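Local coordinates for nitroreductase family protein (Lactobacillus plantarum, PDB 4QLX) that probably uses FMN and NADH to reduce the enone 10-oxo-(11E)-octadecenoate to 10-oxooctadecanoate, within a pathway that saturates polyunsaturated fatty acids, at residues F92-T97 against L181-K186; A70-A75 against N167-I172; D37-M42 against F60-T65. All coordinates share one frame; numbering follows the deposited sequence.

Contact 1: F92-T97 against L181-K186; sequences FIAGDT and LGLDPK
F92 and L181 open a contact in which the end of strand 89-96, an inner strand of the antiparallel nitroreductase sheet, is accompanied along its length by the loop leading from helix 177-181 to strand 188-197. The two segments run side by side in nearly the same direction, 8° apart; no hydrogen bond joins them, and the contact is carried mainly by side chains. F92 has CG opposite its backbone N (chi1 -166°), and its side chain crosses that of L181 at about a right angle; methyl CD1 of L181 approaches the ring obliquely, nearest to F92 CD2 at 3.6 Å. P190, M177 and F72 add further apolar cover to the ring. Between the two leucines of the loop G182, with positive phi, ends the helix in a Schellman motif. Two residues along the strand, A94 offers its CB to L183 CD1 at 4.1 Å, a looser methyl-to-methyl touch that I178 flanks. Past it, D96 directs its carboxylate to R187 in a salt bridge. T97 OG1 stands 4.0 Å from K186 O, too long for a bond; this hydroxyl instead hydrogen-bonds to the R187 carbonyl. The loop is shaped just before this point by an Asx turn: D184 OD1 accepts the backbone N of K186 at 3.0 Å, the N-H bent at 136° and arriving from above the carboxylate plane.

Contact 2: A70-A75 against N167-I172; sequences AKFKQA and NAFSGI. With FMN (flavin mononucleotide), chain C; KTC (10-oxooctadecanoic acid), chain I.
A75 and I172 bring the two backbones closest, their CA atoms 5.8 Å apart, where the turn after helix 66-72 meets the loop leaving strand 165-169, the strand end that borders the flavin in this nitroreductase fold. No hydrogen bond joins the segments here; the carbonyl O of A75 rests 3.4 Å from I172 CB. The loop bends in an inverse gamma turn centred on G171, and the amides of S170 and G171 both address the isoalloxazine: S170 N donates to FMN N5 at 3.1 Å (152°), while G171 N gives a weaker, more bent bond to FMN O4. A backbone donor at N5, the atom through which flavins commonly receive hydride, is consistent with tuning of the cofactor. Behind this, F72 and F169 reach for each other from opposite directions. CG of F72 is anti to its backbone N (chi1 178°), which sends the ring off the helix, and the rings meet edge to edge, CZ to CZ at 4.0 Å. N167 lies beside the flavin, its ND2 3.4 Å from FMN C1', its OD1 accepting from Q83 and its ND2 weakly bonded to S24 OG. A leucine here has no acceptor for Q83 NE2, which would probably be left without its mate and freer to turn beside the flavin. Product and cofactor come together at S170, whose OG touches FMN C6 at 3.3 Å and KTC C5 at 3.4 Å.

Contact 3: D37-M42 against F60-T65; sequences DELQKM and FVVVDT
L39 reaches V62 with a single methyl, CD1, which sits 3.9 Å from CG1 of the valine. The leucine is extended: CG lies beside the backbone N, anti to the carbonyl carbon (chi1 -74°), and chi2 of 175° carries CD1 onward to the strand. V62 answers with CG1 anti to its own backbone N (chi1 177°), and the two side chains slant across one another, methyl against methyl. Helix 36-46 thereby packs on one face of the antiparallel sheet of the nitroreductase fold at strand 58-63, an edge strand of the sheet within this chain. The same leucine also touches I34 and A89, while V62 is flanked by I43 from the next turn of the helix. V63 turns away from the helix 36-46 side and packs on A68, K69 and F72 of helix 66-72. T65 caps that following helix, its OG1 accepting from the backbone N of A68. Just past the strand, D64 OD2 comes to 4.2 Å from L39 CD1, a plain van der Waals touch, while OD1 of the same carboxylate is engaged in a salt bridge with R36 NH2.

From the N terminus, contact 3 comes first and closes a short loop of 17 residues, bringing helix 36-46 onto strand 58-63 before the other two begin. Contacts 2 and 1 then cross along the chain: 70-75 and 92-97 open in turn, and their partners 167-172 and 181-186 follow in the same order, so each spans the long helical middle of the chain. All three reach one sheet. Contact 3 joins contact 1 through the backbone pairing of V61 and F92 on neighbouring strands, and contact 2 through V63 against F72. F92 CZ, 3.6 Å from I172 CD1, links contact 1 to the flavin-side loop.

Contact 1: F92-T97 against L181-K186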
loop_
_atom_site.group_PDB
_atom_site.type_symbol
_atom_site.label_atom_id
_atom_site.label_comp_id
_atom_site.label_asym_id
_atom_site.label_seq_id
_atom_site.Cartn_x
_atom_site.Cartn_y
_atom_site.Cartn_z
ATOM N N PHE A 92 0.622 -1.842 -15.176
ATOM C CA PHE A 92 0.902 -3.141 -14.593
ATOM C C PHE A 92 2.191 -3.107 -13.790
ATOM O O PHE A 92 3.201 -2.554 -14.242
ATOM C CB PHE A 92 0.988 -4.251 -15.645
ATOM C CG PHE A 92 0.949 -5.614 -15.030
ATOM C CD1 PHE A 92 -0.268 -6.245 -14.794
ATOM C CD2 PHE A 92 2.117 -6.224 -14.595
ATOM C CE1 PHE A 92 -0.315 -7.478 -14.179
ATOM C CE2 PHE A 92 2.081 -7.460 -13.978
ATOM C CZ PHE A 92 0.874 -8.091 -13.765
ATOM N N ILE A 93 2.157 -3.720 -12.611
ATOM C CA ILE A 93 3.304 -3.706 -11.722
ATOM C C ILE A 93 3.912 -5.100 -11.613
ATOM O O ILE A 93 3.234 -6.077 -11.303
ATOM C CB ILE A 93 2.930 -3.165 -10.315
ATOM C CG1 ILE A 93 2.103 -1.881 -10.457
ATOM C CG2 ILE A 93 4.206 -2.882 -9.494
ATOM C CD1 ILE A 93 1.518 -1.352 -9.138
ATOM N N ALA A 94 5.201 -5.185 -11.910
ATOM C CA ALA A 94 5.920 -6.441 -11.792
ATOM C C ALA A 94 7.040 -6.257 -10.772
ATOM O O ALA A 94 7.547 -5.155 -10.601
ATOM C CB ALA A 94 6.468 -6.881 -13.137
ATOM N N GLY A 95 7.410 -7.333 -10.089
ATOM C CA GLY A 95 8.434 -7.265 -9.066
ATOM C C GLY A 95 9.798 -7.540 -9.659
ATOM O O GLY A 95 9.941 -8.397 -10.527
ATOM N N ASP A 96 10.793 -6.797 -9.198
ATOM C CA ASP A 96 12.168 -6.931 -9.683
ATOM C C ASP A 96 12.987 -7.774 -8.709
ATOM O O ASP A 96 13.421 -7.289 -7.668
ATOM C CB ASP A 96 12.798 -5.547 -9.870
ATOM C CG ASP A 96 14.223 -5.604 -10.421
ATOM O OD1 ASP A 96 14.722 -6.707 -10.739
ATOM O OD2 ASP A 96 14.837 -4.526 -10.554
ATOM N N THR A 97 13.211 -9.038 -9.060
ATOM C CA THR A 97 13.892 -9.962 -8.162
ATOM C C THR A 97 15.413 -9.888 -8.304
ATOM O O THR A 97 16.133 -10.749 -7.808
ATOM C CB THR A 97 13.429 -11.409 -8.393
ATOM O OG1 THR A 97 13.904 -11.872 -9.664
ATOM C CG2 THR A 97 11.908 -11.490 -8.351
ATOM N N LEU A 181 4.297 -9.115 -21.612
ATOM C CA LEU A 181 4.752 -7.734 -21.460
ATOM C C LEU A 181 6.147 -7.526 -22.066
ATOM O O LEU A 181 6.644 -6.402 -22.133
ATOM C CB LEU A 181 4.756 -7.331 -19.980
ATOM C CG LEU A 181 3.411 -7.341 -19.242
ATOM C CD1 LEU A 181 3.599 -6.998 -17.772
ATOM C CD2 LEU A 181 2.420 -6.388 -19.881
ATOM N N GLY A 182 6.771 -8.613 -22.509
ATOM C CA GLY A 182 8.095 -8.537 -23.105
ATOM C C GLY A 182 9.179 -8.325 -22.062
ATOM O O GLY A 182 10.269 -7.860 -22.377
ATOM N N LEU A 183 8.879 -8.686 -20.819
ATOM C CA LEU A 183 9.810 -8.517 -19.708
ATOM C C LEU A 183 10.643 -9.774 -19.492
ATOM O O LEU A 183 10.199 -10.864 -19.822
ATOM C CB LEU A 183 9.048 -8.170 -18.425
ATOM C CG LEU A 183 8.350 -6.807 -18.354
ATOM C CD1 LEU A 183 7.556 -6.703 -17.049
ATOM C CD2 LEU A 183 9.356 -5.667 -18.470
ATOM N N ASP A 184 11.840 -9.601 -18.933
ATOM C CA ASP A 184 12.760 -10.693 -18.618
ATOM C C ASP A 184 12.156 -11.646 -17.597
ATOM O O ASP A 184 11.985 -11.291 -16.431
ATOM C CB ASP A 184 14.075 -10.115 -18.098
ATOM C CG ASP A 184 15.185 -11.161 -17.932
ATOM O OD1 ASP A 184 14.948 -12.378 -18.099
ATOM O OD2 ASP A 184 16.320 -10.738 -17.613
ATOM N N PRO A 185 11.833 -12.868 -18.030
ATOM C CA PRO A 185 11.233 -13.869 -17.149
ATOM C C PRO A 185 12.175 -14.338 -16.038
ATOM O O PRO A 185 11.720 -14.765 -14.979
ATOM C CB PRO A 185 10.911 -15.013 -18.104
ATOM C CG PRO A 185 11.869 -14.862 -19.222
ATOM C CD PRO A 185 12.008 -13.382 -19.401
ATOM N N LYS A 186 13.472 -14.271 -16.291
ATOM C CA LYS A 186 14.467 -14.555 -15.265
ATOM C C LYS A 186 14.373 -13.558 -14.113
ATOM O O LYS A 186 14.730 -13.876 -12.982
ATOM C CB LYS A 186 15.883 -14.503 -15.845
ATOM C CG LYS A 186 16.279 -15.642 -16.768
ATOM C CD LYS A 186 17.773 -15.569 -17.055
ATOM C CE LYS A 186 18.587 -15.725 -15.761
ATOM N NZ LYS A 186 19.576 -14.622 -15.518
#

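Contact 2: A70-A75 against N167-I172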
loop_
_atom_site.group_PDB
_atom_site.type_symbol
_atom_site.label_atom_id
_atom_site.label_comp_id
_atom_site.label_asym_id
_atom_site.label_seq_id
_atom_site.Cartn_x
_atom_site.Cartn_y
_atom_site.Cartn_z
ATOM N N ALA A 70 -4.925 -5.048 -26.542
ATOM C CA ALA A 70 -5.236 -6.336 -27.153
ATOM C C ALA A 70 -4.148 -7.350 -26.833
ATOM O O ALA A 70 -4.427 -8.527 -26.581
ATOM C CB ALA A 70 -5.411 -6.185 -28.672
ATOM N N LYS A 71 -2.904 -6.882 -26.834
ATOM C CA LYS A 71 -1.772 -7.722 -26.480
ATOM C C LYS A 71 -1.779 -8.052 -24.985
ATOM O O LYS A 71 -1.517 -9.183 -24.582
ATOM C CB LYS A 71 -0.465 -7.029 -26.867
ATOM C CG LYS A 71 0.778 -7.694 -26.325
ATOM C CD LYS A 71 0.980 -9.083 -26.915
ATOM C CE LYS A 71 2.456 -9.449 -26.907
ATOM N NZ LYS A 71 2.690 -10.877 -27.248
ATOM N N PHE A 72 -2.064 -7.043 -24.171
ATOM C CA PHE A 72 -2.137 -7.194 -22.722
ATOM C C PHE A 72 -3.220 -8.203 -22.340
ATOM O O PHE A 72 -2.977 -9.126 -21.562
ATOM C CB PHE A 72 -2.402 -5.822 -22.099
ATOM C CG PHE A 72 -2.554 -5.826 -20.610
ATOM C CD1 PHE A 72 -1.514 -6.233 -19.785
ATOM C CD2 PHE A 72 -3.712 -5.348 -20.024
ATOM C CE1 PHE A 72 -1.650 -6.203 -18.399
ATOM C CE2 PHE A 72 -3.850 -5.322 -18.635
ATOM C CZ PHE A 72 -2.814 -5.745 -17.830
ATOM N N LYS A 73 -4.408 -8.043 -22.914
ATOM C CA LYS A 73 -5.538 -8.912 -22.582
ATOM C C LYS A 73 -5.267 -10.400 -22.784
ATOM O O LYS A 73 -5.955 -11.235 -22.204
ATOM C CB LYS A 73 -6.767 -8.511 -23.388
ATOM C CG LYS A 73 -7.376 -7.230 -22.896
ATOM C CD LYS A 73 -8.821 -7.101 -23.295
ATOM C CE LYS A 73 -8.990 -6.938 -24.782
ATOM N NZ LYS A 73 -10.373 -6.480 -25.071
ATOM N N GLN A 74 -4.256 -10.735 -23.579
ATOM C CA GLN A 74 -3.887 -12.137 -23.777
ATOM C C GLN A 74 -3.543 -12.842 -22.468
ATOM O O GLN A 74 -3.636 -14.061 -22.374
ATOM C CB GLN A 74 -2.698 -12.246 -24.721
ATOM C CG GLN A 74 -2.929 -11.717 -26.122
ATOM C CD GLN A 74 -1.693 -11.911 -26.982
ATOM O OE1 GLN A 74 -0.592 -12.161 -26.462
ATOM N NE2 GLN A 74 -1.864 -11.816 -28.295
ATOM N N ALA A 75 -3.124 -12.066 -21.469
ATOM C CA ALA A 75 -2.675 -12.613 -20.190
ATOM C C ALA A 75 -3.551 -12.104 -19.038
ATOM O O ALA A 75 -3.186 -12.221 -17.869
ATOM C CB ALA A 75 -1.205 -12.256 -19.949
ATOM N N ASN A 167 -8.956 0.719 -10.312
ATOM C CA ASN A 167 -9.174 -0.622 -9.809
ATOM C C ASN A 167 -7.861 -1.373 -9.825
ATOM O O ASN A 167 -7.156 -1.368 -10.838
ATOM C CB ASN A 167 -10.225 -1.364 -10.649
ATOM C CG ASN A 167 -10.281 -2.856 -10.336
ATOM O OD1 ASN A 167 -10.056 -3.697 -11.207
ATOM N ND2 ASN A 167 -10.574 -3.188 -9.084
ATOM N N ALA A 168 -7.525 -1.999 -8.699
ATOM C CA ALA A 168 -6.381 -2.902 -8.638
ATOM C C ALA A 168 -6.890 -4.288 -8.969
ATOM O O ALA A 168 -8.021 -4.635 -8.611
ATOM C CB ALA A 168 -5.705 -2.863 -7.254
ATOM N N PHE A 169 -6.105 -5.069 -9.712
ATOM C CA PHE A 169 -6.554 -6.414 -10.081
ATOM C C PHE A 169 -5.401 -7.377 -10.332
ATOM O O PHE A 169 -4.399 -7.012 -10.941
ATOM C CB PHE A 169 -7.474 -6.369 -11.315
ATOM C CG PHE A 169 -6.779 -5.975 -12.589
ATOM C CD1 PHE A 169 -6.693 -4.640 -12.957
ATOM C CD2 PHE A 169 -6.228 -6.938 -13.422
ATOM C CE1 PHE A 169 -6.066 -4.267 -14.126
ATOM C CE2 PHE A 169 -5.590 -6.575 -14.594
ATOM C CZ PHE A 169 -5.508 -5.229 -14.948
ATOM N N SER A 170 -5.549 -8.609 -9.851
ATOM C CA SER A 170 -4.555 -9.645 -10.088
ATOM C C SER A 170 -5.185 -10.863 -10.746
ATOM O O SER A 170 -4.580 -11.936 -10.773
ATOM C CB SER A 170 -3.870 -10.043 -8.778
ATOM O OG SER A 170 -4.805 -10.645 -7.894
ATOM N N GLY A 171 -6.390 -10.688 -11.294
ATOM C CA GLY A 171 -7.053 -11.753 -12.033
ATOM C C GLY A 171 -6.390 -11.886 -13.387
ATOM O O GLY A 171 -6.894 -11.369 -14.390
ATOM N N ILE A 172 -5.233 -12.547 -13.410
ATOM C CA ILE A 172 -4.422 -12.625 -14.615
ATOM C C ILE A 172 -3.887 -14.023 -14.852
ATOM O O ILE A 172 -4.004 -14.892 -14.002
ATOM C CB ILE A 172 -3.234 -11.648 -14.552
ATOM C CG1 ILE A 172 -2.337 -11.979 -13.350
ATOM C CG2 ILE A 172 -3.735 -10.214 -14.467
ATOM C CD1 ILE A 172 -1.049 -11.147 -13.277
HETATM N N1 FMN C . -11.280 -6.551 -8.820
HETATM C C2 FMN C . -11.674 -7.142 -10.002
HETATM O O2 FMN C . -12.727 -6.819 -10.536
HETATM N N3 FMN C . -10.904 -8.100 -10.606
HETATM C C4 FMN C . -9.716 -8.472 -10.024
HETATM O O4 FMN C . -9.023 -9.334 -10.548
HETATM C C4A FMN C . -9.317 -7.895 -8.829
HETATM N N5 FMN C . -8.131 -8.283 -8.260
HETATM C C5A FMN C . -7.696 -7.707 -7.090
HETATM C C6 FMN C . -6.486 -8.138 -6.578
HETATM C C7 FMN C . -6.004 -7.583 -5.406
HETATM C C7M FMN C . -4.693 -8.029 -4.843
HETATM C C8 FMN C . -6.742 -6.608 -4.759
HETATM C C8M FMN C . -6.172 -6.037 -3.503
HETATM C C9 FMN C . -7.966 -6.171 -5.279
HETATM C C9A FMN C . -8.455 -6.729 -6.462
HETATM N N10 FMN C . -9.677 -6.348 -7.035
HETATM C C10 FMN C . -10.093 -6.929 -8.220
HETATM C "C1'" FMN C . -10.564 -5.299 -6.412
HETATM C "C2'" FMN C . -11.248 -5.885 -5.156
HETATM O "O2'" FMN C . -12.291 -6.767 -5.514
HETATM C "C3'" FMN C . -11.791 -4.799 -4.230
HETATM O "O3'" FMN C . -10.688 -4.090 -3.691
HETATM C "C4'" FMN C . -12.616 -5.328 -3.048
HETATM O "O4'" FMN C . -13.796 -5.987 -3.458
HETATM C "C5'" FMN C . -12.987 -4.182 -2.109
HETATM O "O5'" FMN C . -13.722 -3.186 -2.787
HETATM P P FMN C . -13.160 -1.675 -2.860
HETATM O O1P FMN C . -14.153 -0.884 -3.686
HETATM O O2P FMN C . -11.790 -1.665 -3.517
HETATM O O3P FMN C . -13.052 -1.075 -1.477
HETATM O O1 KTC I . -20.840 -5.281 -10.709
HETATM C C17 KTC I . -19.838 -5.026 -10.044
HETATM O O KTC I . -19.579 -3.768 -9.678
HETATM C C16 KTC I . -18.896 -6.128 -9.626
HETATM C C15 KTC I . -18.796 -6.141 -8.109
HETATM C C14 KTC I . -17.371 -6.443 -7.669
HETATM C C13 KTC I . -16.949 -7.844 -8.087
HETATM C C12 KTC I . -15.571 -8.185 -7.544
HETATM C C11 KTC I . -15.339 -9.689 -7.600
HETATM C C10 KTC I . -13.952 -10.055 -7.067
HETATM C C9 KTC I . -12.863 -9.655 -8.047
HETATM C C8 KTC I . -11.536 -9.842 -7.358
HETATM O O2 KTC I . -11.239 -9.153 -6.386
HETATM C C7 KTC I . -10.586 -10.897 -7.870
HETATM C C6 KTC I . -9.339 -10.894 -6.996
HETATM C C5 KTC I . -8.150 -11.408 -7.790
HETATM C C4 KTC I . -7.952 -12.895 -7.536
HETATM C C3 KTC I . -7.255 -13.495 -8.742
HETATM C C2 KTC I . -6.186 -14.486 -8.320
HETATM C C1 KTC I . -5.985 -15.555 -9.395
HETATM C C KTC I . -5.734 -14.973 -10.773
#

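Contact 3: D37-M42 against F60-T65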
loop_
_atom_site.group_PDB
_atom_site.type_symbol
_atom_site.label_atom_id
_atom_site.label_comp_id
_atom_site.label_asym_id
_atom_site.label_seq_id
_atom_site.Cartn_x
_atom_site.Cartn_y
_atom_site.Cartn_z
ATOM N N ASP A 37 2.309 12.166 -19.914
ATOM C CA ASP A 37 3.087 12.985 -18.997
ATOM C C ASP A 37 2.436 12.982 -17.615
ATOM O O ASP A 37 3.128 12.877 -16.601
ATOM C CB ASP A 37 3.244 14.406 -19.533
ATOM C CG ASP A 37 4.058 14.445 -20.818
ATOM O OD1 ASP A 37 4.855 13.503 -21.041
ATOM O OD2 ASP A 37 3.892 15.399 -21.609
ATOM N N GLU A 38 1.110 13.067 -17.562
ATOM C CA GLU A 38 0.450 12.978 -16.259
ATOM C C GLU A 38 0.555 11.560 -15.694
ATOM O O GLU A 38 0.700 11.385 -14.479
ATOM C CB GLU A 38 -1.014 13.418 -16.323
ATOM C CG GLU A 38 -1.668 13.441 -14.936
ATOM C CD GLU A 38 -3.074 13.999 -14.925
ATOM O OE1 GLU A 38 -3.711 14.065 -15.995
ATOM O OE2 GLU A 38 -3.548 14.382 -13.835
ATOM N N LEU A 39 0.514 10.550 -16.557
ATOM C CA LEU A 39 0.689 9.179 -16.086
ATOM C C LEU A 39 2.061 9.006 -15.434
ATOM O O LEU A 39 2.178 8.353 -14.393
ATOM C CB LEU A 39 0.527 8.169 -17.225
ATOM C CG LEU A 39 -0.891 7.893 -17.747
ATOM C CD1 LEU A 39 -0.805 6.964 -18.957
ATOM C CD2 LEU A 39 -1.779 7.273 -16.676
ATOM N N GLN A 40 3.086 9.589 -16.052
ATOM C CA GLN A 40 4.453 9.519 -15.522
ATOM C C GLN A 40 4.543 10.240 -14.193
ATOM O O GLN A 40 5.258 9.809 -13.287
ATOM C CB GLN A 40 5.457 10.140 -16.499
ATOM C CG GLN A 40 5.646 9.372 -17.774
ATOM C CD GLN A 40 6.762 9.948 -18.639
ATOM O OE1 GLN A 40 6.873 11.171 -18.832
ATOM N NE2 GLN A 40 7.590 9.070 -19.164
ATOM N N LYS A 41 3.841 11.365 -14.101
ATOM C CA LYS A 41 3.768 12.129 -12.866
ATOM C C LYS A 41 3.133 11.317 -11.723
ATOM O O LYS A 41 3.649 11.306 -10.607
ATOM C CB LYS A 41 2.981 13.419 -13.093
ATOM C CG LYS A 41 3.483 14.586 -12.273
ATOM C CD LYS A 41 4.920 14.924 -12.675
ATOM C CE LYS A 41 5.673 15.608 -11.547
ATOM N NZ LYS A 41 7.149 15.633 -11.810
ATOM N N MET A 42 2.025 10.633 -12.015
ATOM C CA MET A 42 1.329 9.817 -11.016
ATOM C C MET A 42 2.170 8.635 -10.560
ATOM O O MET A 42 2.198 8.302 -9.371
ATOM C CB MET A 42 -0.024 9.326 -11.566
ATOM C CG MET A 42 -1.012 10.450 -11.789
ATOM S SD MET A 42 -2.699 9.908 -12.170
ATOM C CE MET A 42 -2.456 9.066 -13.719
ATOM N N PHE A 60 7.124 -0.842 -13.765
ATOM C CA PHE A 60 5.830 -0.426 -14.283
ATOM C C PHE A 60 5.719 -0.634 -15.796
ATOM O O PHE A 60 6.617 -0.266 -16.545
ATOM C CB PHE A 60 5.598 1.040 -13.933
ATOM C CG PHE A 60 5.775 1.347 -12.462
ATOM C CD1 PHE A 60 4.771 1.049 -11.556
ATOM C CD2 PHE A 60 6.948 1.912 -11.989
ATOM C CE1 PHE A 60 4.924 1.320 -10.210
ATOM C CE2 PHE A 60 7.105 2.182 -10.654
ATOM C CZ PHE A 60 6.085 1.893 -9.761
ATOM N N VAL A 61 4.622 -1.230 -16.255
ATOM C CA VAL A 61 4.393 -1.302 -17.691
ATOM C C VAL A 61 3.056 -0.633 -18.019
ATOM O O VAL A 61 2.010 -1.084 -17.566
ATOM C CB VAL A 61 4.398 -2.746 -18.205
ATOM C CG1 VAL A 61 4.124 -2.774 -19.715
ATOM C CG2 VAL A 61 5.711 -3.423 -17.885
ATOM N N VAL A 62 3.113 0.466 -18.767
ATOM C CA VAL A 62 1.927 1.265 -19.052
ATOM C C VAL A 62 1.275 0.785 -20.338
ATOM O O VAL A 62 1.910 0.730 -21.397
ATOM C CB VAL A 62 2.246 2.757 -19.173
ATOM C CG1 VAL A 62 0.971 3.550 -19.550
ATOM C CG2 VAL A 62 2.853 3.290 -17.878
ATOM N N VAL A 63 0.001 0.429 -20.221
ATOM C CA VAL A 63 -0.799 -0.046 -21.333
ATOM C C VAL A 63 -1.881 0.994 -21.594
ATOM O O VAL A 63 -2.765 1.173 -20.761
ATOM C CB VAL A 63 -1.432 -1.413 -21.010
ATOM C CG1 VAL A 63 -2.216 -1.949 -22.200
ATOM C CG2 VAL A 63 -0.360 -2.401 -20.585
ATOM N N ASP A 64 -1.805 1.715 -22.711
ATOM C CA ASP A 64 -2.793 2.773 -22.944
ATOM C C ASP A 64 -3.184 2.989 -24.422
ATOM O O ASP A 64 -3.702 4.050 -24.780
ATOM C CB ASP A 64 -2.284 4.089 -22.357
ATOM C CG ASP A 64 -1.157 4.685 -23.171
ATOM O OD1 ASP A 64 -0.510 3.929 -23.934
ATOM O OD2 ASP A 64 -0.918 5.902 -23.045
ATOM N N THR A 65 -2.914 2.002 -25.266
ATOM C CA THR A 65 -3.324 2.062 -26.665
ATOM C C THR A 65 -4.156 0.831 -26.993
ATOM O O THR A 65 -4.022 -0.209 -26.333
ATOM C CB THR A 65 -2.107 2.148 -27.640
ATOM O OG1 THR A 65 -1.514 0.855 -27.793
ATOM C CG2 THR A 65 -1.074 3.149 -27.148
#